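Local coordinates for amidase, hydantoinase/carbamoylase family (Burkholderia ambifaria, PDB 5TP4), which probably hydrolyses N-carbamoyl-L-amino acids as a zinc-dependent amidase of the peptidase M20 family, with two zinc ions per subunit, at residues 220-226 and 327-333; 132-136 and 147-152; 260-264 and 305-310. All coordinates share one frame; numbering follows the deposited sequence. Where two conformers were deposited one is given.

From the N terminus, interaction 2 comes first: strand 129-133 runs out through residues 132-136, and a short loop of ten residues returns the chain to helix 147-153, which packs against that exit close to the zinc site. It is complete before interaction 1 opens. Interaction 1 closes a much longer loop, pairing strand 212-229 with strand 324-337 across 100 intervening residues. Interaction 3 is nested inside that loop and joins helix 246-262 to helix 300-321. Interactions 1 and 3 touch, Leu-224 meeting Leu-310, so that helix 300-321 lies against the paired strands. Interaction 2 stands apart, its centre about 35 Å from that of interaction 3.

Interaction 1 of 3, residues 220-226 and 327-333; sequences AIRWLDV and IDTCWRS. With EDO (1,2-ethanediol), chain T.
Two residues, Cys-330 and Trp-331, face the single residue Trp-223, a classic beta bulge in the antiparallel pairing of strands 212-229 and 324-337. Both bulge amides turn to Trp-223 O: the Cys-330 N bond measures 2.9 Å, that from Trp-331 N is weak at 3.4 Å. Beyond the bulge the register is regular again, and Asp-225 N reaches Asp-328 O at 2.7 Å. On the face carrying the tryptophans, CG of Trp-331 lies anti to its backbone N (chi1 -170°), which brings the six-membered ring edge-on over the face of Trp-223, planes 59° apart; Trp-331 CZ3 also rests 3.7 Å from Ile-221 CG2. Trp-223 NE1 bonds to Asp-294, and Asp-225 forms a salt bridge to Arg-282 of the second subunit, placing this face at the dimer contact. The other face lies against helix 300-321, where Arg-222 pairs with Asp-300 and Asp-304. Its chain, bent at chi2, folds the guanidinium back over the strand: NH1 bonds weakly to Ser-333 O, which lies in plane at the guanidinium edge, and donates to Ile-221 O at 3.0 Å from above the carbonyl plane, while Ser-333 N donates to the same oxygen at 3.0 Å.

Interaction 2 of 3, residues 132-136 and 147-152; sequences VSWTN and LGSAVF
A chi1 of -55° sets CG of Trp-134 beside its own backbone N, while CG of Phe-152 is anti to its own N (chi1 -177°), which turns the face of its ring to the edge of the indole; the two rings meet beside the last residues of helix 147-153. This is a strand-loop-helix connection in the zinc-binding domain of the M20 fold: residues 132-136 carry the chain off strand 129-133, just ahead of Glu-137 and Glu-138, which serve as zinc ligands in this protein. The rings form a T-shaped pair. The six-membered edge of Trp-134 is directed at the face of Phe-152, with planes 65° apart and Trp-134 CZ3 3.4 Å from Phe-152 CG. The indole is also clasped between two aliphatic groups, Val-132 CG2 over the centre of one face and Ser-149 CB on the opposite face, the latter a CH-pi contact 4.1 Å from the five-membered centroid. With NE1 bonded to Tyr-194, the ring has its faces, one edge and its polar atom all engaged, which should restrict its rotation. The Ser-149 hydroxyl bonds to Asp-367. At the N-terminal end of the helix the backbone takes over. Gly-148 N donates to Thr-135 O at 2.9 Å, and because glycine has no side chain the helix comes close enough for their CA atoms to lie 4.4 Å apart. Leu-147 N donates to Asn-136 O at 3.3 Å. Leu-147 CB and CD1 lie against Asn-136 ND2, which bonds to Phe-142 O. A water completes the join, donating to Thr-135 O at 2.9 Å and accepting from Ser-149 N at 3.1 Å.

Interaction 3 of 3, residues 260-264 and 305-310; sequences IVAGH and AMERAL
Ile-260 of helix 246-262 and His-264 of the loop that follows reach onto helix 300-321, where Met-306 and Ala-309 receive them; the two helices pack side by side on the sheet that contains strands 212-229 and 288-297. The close fit lies at the buried end. CG1 of Ile-260 stands beside the backbone N (chi1 -70°) and chi2 is extended, which lays CD1 against the backbone of the opposite helix, 3.6 Å from both Ala-309 O and Leu-310 N. CG2 and CD1 each come to 3.9 Å from Ala-309 CB, so the small alanine side chain is straddled by both branches of the isoleucine. Met-306 fills the space between this cluster and the histidine. Its CG sits almost exactly over the centre of the His-264 imidazole, 3.5 Å from the centroid and 9° off the ring normal, and the sulfur follows over the same face, SD being 4.5 Å from the centroid. Met-306 also rests on Leu-295 and His-297 of the sheet, and Val-261, buried, packs on Met-240 of the second subunit. Toward the outside the contact becomes sparser. His-264 and Ala-305 are both partly exposed there, and the imidazole CE1 of His-264 comes no nearer to Ala-305 CB than 4.5 Å. No hydrogen bond or salt bridge joins the two segments, so the helices are held together here by dispersion between aliphatic groups and by the CH-pi and sulfur-aromatic contacts of Met-306 with the imidazole, interactions that depend on close shape matching.

Interaction 1 of 3, residues 220-226 and 327-333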
# COMPACT_ATOMS: atom_id res chain seq x y z
N ALA B 220 5.43 -18.39 -19.18
CA ALA B 220 5.94 -17.05 -19.50
C ALA B 220 5.44 -16.07 -18.44
O ALA B 220 4.27 -16.13 -18.03
CB ALA B 220 5.49 -16.60 -20.89
N ILE B 221 6.33 -15.19 -17.97
CA ILE B 221 6.05 -14.30 -16.85
C ILE B 221 6.43 -12.88 -17.26
O ILE B 221 7.51 -12.66 -17.83
CB ILE B 221 6.85 -14.68 -15.59
CG1 ILE B 221 6.72 -16.17 -15.26
CG2 ILE B 221 6.40 -13.81 -14.38
CD1 ILE B 221 7.64 -16.60 -14.14
N ARG B 222 5.58 -11.91 -16.92
CA ARG B 222 5.93 -10.50 -16.99
C ARG B 222 5.66 -9.87 -15.63
O ARG B 222 4.63 -10.13 -15.01
CB ARG B 222 5.11 -9.75 -18.06
CG ARG B 222 5.18 -10.44 -19.41
CD ARG B 222 6.54 -10.25 -20.05
NE ARG B 222 6.57 -10.79 -21.41
CZ ARG B 222 6.99 -12.02 -21.74
NH1 ARG B 222 7.44 -12.85 -20.80
NH2 ARG B 222 6.96 -12.42 -23.01
N TRP B 223 6.58 -9.02 -15.19
CA TRP B 223 6.39 -8.17 -14.02
C TRP B 223 6.32 -6.73 -14.50
O TRP B 223 7.19 -6.29 -15.24
CB TRP B 223 7.54 -8.32 -13.04
CG TRP B 223 7.40 -9.47 -12.10
CD1 TRP B 223 6.44 -10.44 -12.11
CD2 TRP B 223 8.24 -9.73 -10.97
NE1 TRP B 223 6.64 -11.31 -11.04
CE2 TRP B 223 7.74 -10.89 -10.34
CE3 TRP B 223 9.37 -9.10 -10.45
CZ2 TRP B 223 8.33 -11.42 -9.19
CZ3 TRP B 223 9.96 -9.64 -9.30
CH2 TRP B 223 9.44 -10.79 -8.70
N LEU B 224 5.28 -6.03 -14.07
CA LEU B 224 5.03 -4.66 -14.49
C LEU B 224 4.97 -3.77 -13.26
O LEU B 224 4.56 -4.20 -12.18
CB LEU B 224 3.72 -4.55 -15.28
CG LEU B 224 3.49 -5.58 -16.40
CD1 LEU B 224 2.17 -5.30 -17.11
CD2 LEU B 224 4.60 -5.51 -17.38
N ASP B 225 5.40 -2.53 -13.44
CA ASP B 225 5.18 -1.46 -12.47
C ASP B 225 4.19 -0.50 -13.09
O ASP B 225 4.40 -0.04 -14.22
CB ASP B 225 6.47 -0.70 -12.15
CG ASP B 225 7.49 -1.55 -11.47
OD1 ASP B 225 7.12 -2.41 -10.66
OD2 ASP B 225 8.69 -1.34 -11.73
N VAL B 226 3.14 -0.17 -12.34
CA VAL B 226 2.13 0.77 -12.80
C VAL B 226 2.12 1.96 -11.85
O VAL B 226 2.12 1.79 -10.62
CB VAL B 226 0.74 0.13 -12.87
CG1 VAL B 226 -0.24 1.11 -13.44
CG2 VAL B 226 0.76 -1.15 -13.71
N ILE B 327 3.16 2.52 -17.45
CA ILE B 327 3.31 1.09 -17.22
C ILE B 327 4.67 0.68 -17.74
O ILE B 327 4.98 0.85 -18.93
CB ILE B 327 2.21 0.27 -17.91
CG1 ILE B 327 0.84 0.63 -17.31
CG2 ILE B 327 2.52 -1.22 -17.79
CD1 ILE B 327 -0.33 0.03 -18.07
N ASP B 328 5.50 0.16 -16.84
CA ASP B 328 6.86 -0.25 -17.17
C ASP B 328 7.01 -1.73 -16.89
O ASP B 328 6.57 -2.22 -15.85
CB ASP B 328 7.89 0.55 -16.35
CG ASP B 328 7.94 2.02 -16.72
OD1 ASP B 328 7.96 2.35 -17.93
OD2 ASP B 328 7.95 2.85 -15.80
N THR B 329 7.63 -2.44 -17.82
CA THR B 329 7.92 -3.86 -17.62
C THR B 329 9.31 -3.97 -17.02
O THR B 329 10.30 -3.62 -17.68
CB THR B 329 7.85 -4.62 -18.95
OG1 THR B 329 6.54 -4.46 -19.51
CG2 THR B 329 8.11 -6.13 -18.71
N CYS B 330 9.40 -4.46 -15.78
CA CYS B 330 10.68 -4.51 -15.09
C CYS B 330 11.30 -5.91 -15.03
O CYS B 330 12.46 -6.02 -14.64
CB CYS B 330 10.54 -3.98 -13.67
SG CYS B 330 9.43 -4.99 -12.71
N TRP B 331 10.57 -6.96 -15.40
CA TRP B 331 11.14 -8.30 -15.50
C TRP B 331 10.36 -9.11 -16.52
O TRP B 331 9.13 -9.06 -16.53
CB TRP B 331 11.09 -9.02 -14.14
CG TRP B 331 11.87 -10.31 -14.16
CD1 TRP B 331 13.21 -10.45 -14.38
CD2 TRP B 331 11.36 -11.63 -13.94
NE1 TRP B 331 13.56 -11.78 -14.33
CE2 TRP B 331 12.45 -12.52 -14.05
CE3 TRP B 331 10.09 -12.14 -13.67
CZ2 TRP B 331 12.31 -13.90 -13.89
CZ3 TRP B 331 9.95 -13.51 -13.51
CH2 TRP B 331 11.06 -14.37 -13.63
N ARG B 332 11.07 -9.87 -17.34
CA ARG B 332 10.46 -10.82 -18.27
C ARG B 332 11.17 -12.16 -18.12
O ARG B 332 12.39 -12.20 -17.92
CB ARG B 332 10.59 -10.37 -19.73
CG ARG B 332 10.07 -8.96 -20.03
CD ARG B 332 10.41 -8.57 -21.48
NE ARG B 332 9.85 -7.25 -21.80
CZ ARG B 332 10.44 -6.10 -21.50
NH1 ARG B 332 11.62 -6.11 -20.90
NH2 ARG B 332 9.85 -4.95 -21.81
N SER B 333 10.41 -13.24 -18.24
CA SER B 333 10.98 -14.59 -18.28
C SER B 333 10.20 -15.39 -19.31
O SER B 333 8.96 -15.32 -19.34
CB SER B 333 10.90 -15.28 -16.91
OG SER B 333 11.92 -16.26 -16.84
C1 EDO T . 9.67 -20.37 -16.29
O1 EDO T . 9.16 -20.82 -17.56
C2 EDO T . 9.90 -18.86 -16.34
O2 EDO T . 10.92 -18.55 -17.31
O HOH W 1 5.61 3.08 -13.69

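Interaction 2 of 3, residues 132-136 and 147-152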
# COMPACT_ATOMS: atom_id res chain seq x y z
N VAL B 132 21.42 -35.38 -7.93
CA VAL B 132 22.07 -34.09 -7.69
C VAL B 132 21.23 -33.23 -6.75
O VAL B 132 19.99 -33.21 -6.81
CB VAL B 132 22.37 -33.35 -9.03
CG1 VAL B 132 21.10 -33.15 -9.86
CG2 VAL B 132 23.09 -32.04 -8.79
N SER B 133 21.92 -32.56 -5.82
CA SER B 133 21.35 -31.47 -5.07
C SER B 133 22.09 -30.20 -5.51
O SER B 133 23.29 -30.08 -5.29
CB SER B 133 21.49 -31.72 -3.56
OG SER B 133 21.13 -30.56 -2.81
N TRP B 134 21.37 -29.27 -6.14
CA TRP B 134 22.00 -28.08 -6.71
C TRP B 134 22.23 -27.03 -5.64
O TRP B 134 21.37 -26.81 -4.78
CB TRP B 134 21.14 -27.48 -7.82
CG TRP B 134 20.75 -28.43 -8.92
CD1 TRP B 134 19.54 -29.09 -9.09
CD2 TRP B 134 21.58 -28.82 -10.02
NE1 TRP B 134 19.60 -29.86 -10.25
CE2 TRP B 134 20.83 -29.71 -10.82
CE3 TRP B 134 22.89 -28.51 -10.39
CZ2 TRP B 134 21.35 -30.28 -11.99
CZ3 TRP B 134 23.42 -29.07 -11.55
CH2 TRP B 134 22.65 -29.96 -12.33
N THR B 135 23.38 -26.35 -5.72
CA THR B 135 23.68 -25.28 -4.77
C THR B 135 22.72 -24.11 -4.88
O THR B 135 22.39 -23.66 -5.99
CB THR B 135 25.11 -24.77 -5.02
OG1 THR B 135 26.03 -25.83 -4.76
CG2 THR B 135 25.43 -23.57 -4.13
N ASN B 136 22.29 -23.59 -3.72
CA ASN B 136 21.57 -22.31 -3.63
C ASN B 136 20.42 -22.22 -4.63
O ASN B 136 20.27 -21.23 -5.36
CB ASN B 136 22.53 -21.13 -3.82
CG ASN B 136 21.94 -19.80 -3.35
OD1 ASN B 136 21.92 -19.53 -2.15
ND2 ASN B 136 21.53 -18.95 -4.28
N LEU B 147 20.92 -20.85 -8.56
CA LEU B 147 22.29 -20.44 -8.86
C LEU B 147 23.13 -21.62 -9.34
O LEU B 147 23.83 -21.54 -10.35
CB LEU B 147 22.89 -19.80 -7.60
CG LEU B 147 24.33 -19.26 -7.69
CD1 LEU B 147 24.53 -18.19 -6.59
CD2 LEU B 147 25.36 -20.38 -7.55
N GLY B 148 23.08 -22.74 -8.61
CA GLY B 148 23.91 -23.88 -8.97
C GLY B 148 23.56 -24.48 -10.32
O GLY B 148 24.44 -24.80 -11.12
N SER B 149 22.26 -24.65 -10.60
CA SER B 149 21.89 -25.18 -11.91
C SER B 149 22.13 -24.16 -13.02
O SER B 149 22.50 -24.55 -14.13
CB SER B 149 20.43 -25.66 -11.90
OG SER B 149 19.57 -24.62 -11.45
N ALA B 150 21.95 -22.86 -12.74
CA ALA B 150 22.33 -21.86 -13.74
C ALA B 150 23.81 -21.93 -14.10
O ALA B 150 24.19 -21.75 -15.26
CB ALA B 150 21.97 -20.45 -13.25
N VAL B 151 24.68 -22.16 -13.11
CA VAL B 151 26.11 -22.31 -13.42
C VAL B 151 26.35 -23.59 -14.20
O VAL B 151 27.08 -23.60 -15.20
CB VAL B 151 26.97 -22.25 -12.14
CG1 VAL B 151 28.46 -22.55 -12.45
CG2 VAL B 151 26.86 -20.86 -11.51
N PHE B 152 25.71 -24.69 -13.79
CA PHE B 152 25.84 -25.96 -14.52
C PHE B 152 25.46 -25.82 -15.99
O PHE B 152 26.15 -26.37 -16.88
CB PHE B 152 24.98 -27.02 -13.84
CG PHE B 152 25.08 -28.38 -14.48
CD1 PHE B 152 26.03 -29.29 -14.04
CD2 PHE B 152 24.20 -28.76 -15.50
CE1 PHE B 152 26.11 -30.56 -14.62
CE2 PHE B 152 24.28 -30.03 -16.08
CZ PHE B 152 25.23 -30.91 -15.64
O HOH W 2 20.52 -24.25 -8.08

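Interaction 3 of 3, residues 260-264 and 305-310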
# COMPACT_ATOMS: atom_id res chain seq x y z
N ILE B 260 -9.48 -8.90 -18.54
CA ILE B 260 -8.51 -9.37 -19.54
C ILE B 260 -8.07 -10.80 -19.24
O ILE B 260 -8.03 -11.64 -20.14
CB ILE B 260 -7.32 -8.39 -19.61
CG1 ILE B 260 -7.79 -7.08 -20.25
CG2 ILE B 260 -6.15 -9.00 -20.39
CD1 ILE B 260 -6.87 -5.91 -20.00
N VAL B 261 -7.76 -11.11 -17.98
CA VAL B 261 -7.31 -12.47 -17.70
C VAL B 261 -8.45 -13.46 -17.89
O VAL B 261 -8.23 -14.56 -18.41
CB VAL B 261 -6.66 -12.56 -16.30
CG1 VAL B 261 -7.62 -12.23 -15.18
CG2 VAL B 261 -6.07 -13.95 -16.09
N ALA B 262 -9.68 -13.09 -17.53
CA ALA B 262 -10.83 -13.95 -17.77
C ALA B 262 -10.95 -14.31 -19.25
O ALA B 262 -11.35 -15.43 -19.59
CB ALA B 262 -12.10 -13.27 -17.26
N GLY B 263 -10.60 -13.39 -20.14
CA GLY B 263 -10.61 -13.66 -21.57
C GLY B 263 -9.52 -14.61 -22.02
O GLY B 263 -9.59 -15.11 -23.15
N HIS B 264 -8.51 -14.86 -21.18
CA HIS B 264 -7.43 -15.78 -21.51
C HIS B 264 -7.45 -17.04 -20.69
O HIS B 264 -6.42 -17.72 -20.57
CB HIS B 264 -6.08 -15.08 -21.34
CG HIS B 264 -5.81 -14.04 -22.38
ND1 HIS B 264 -5.11 -14.32 -23.54
CD2 HIS B 264 -6.16 -12.74 -22.45
CE1 HIS B 264 -5.04 -13.23 -24.28
NE2 HIS B 264 -5.67 -12.25 -23.64
N ALA B 305 0.27 -10.43 -25.30
CA ALA B 305 -1.03 -9.92 -25.70
C ALA B 305 -1.81 -9.42 -24.50
O ALA B 305 -2.47 -8.37 -24.58
CB ALA B 305 -1.82 -11.00 -26.43
N MET B 306 -1.75 -10.14 -23.38
CA MET B 306 -2.37 -9.67 -22.15
C MET B 306 -1.78 -8.32 -21.73
O MET B 306 -2.52 -7.41 -21.34
CB MET B 306 -2.20 -10.72 -21.04
CG MET B 306 -2.85 -12.04 -21.37
SD MET B 306 -2.37 -13.32 -20.15
CE MET B 306 -3.02 -12.56 -18.68
N GLU B 307 -0.45 -8.17 -21.83
CA GLU B 307 0.19 -6.90 -21.48
C GLU B 307 -0.33 -5.77 -22.35
O GLU B 307 -0.65 -4.68 -21.86
CB GLU B 307 1.71 -7.00 -21.63
CG GLU B 307 2.36 -5.68 -21.30
CD GLU B 307 3.85 -5.70 -21.41
OE1 GLU B 307 4.46 -6.73 -21.08
OE2 GLU B 307 4.40 -4.65 -21.80
N ARG B 308 -0.36 -5.98 -23.67
CA ARG B 308 -0.81 -4.91 -24.55
C ARG B 308 -2.28 -4.58 -24.31
O ARG B 308 -2.68 -3.41 -24.40
CB ARG B 308 -0.56 -5.29 -26.01
CG ARG B 308 0.92 -5.33 -26.36
CD ARG B 308 1.17 -5.43 -27.89
NE ARG B 308 0.34 -6.45 -28.55
CZ ARG B 308 0.65 -7.74 -28.61
NH1 ARG B 308 1.77 -8.16 -28.06
NH2 ARG B 308 -0.15 -8.61 -29.21
N ALA B 309 -3.12 -5.60 -24.05
CA ALA B 309 -4.51 -5.35 -23.66
C ALA B 309 -4.59 -4.50 -22.39
O ALA B 309 -5.44 -3.60 -22.29
CB ALA B 309 -5.25 -6.67 -23.44
N LEU B 310 -3.73 -4.78 -21.42
CA LEU B 310 -3.74 -4.00 -20.19
C LEU B 310 -3.30 -2.56 -20.46
O LEU B 310 -3.90 -1.61 -19.95
CB LEU B 310 -2.83 -4.66 -19.16
CG LEU B 310 -2.69 -3.90 -17.85
CD1 LEU B 310 -4.03 -3.85 -17.14
CD2 LEU B 310 -1.62 -4.54 -16.96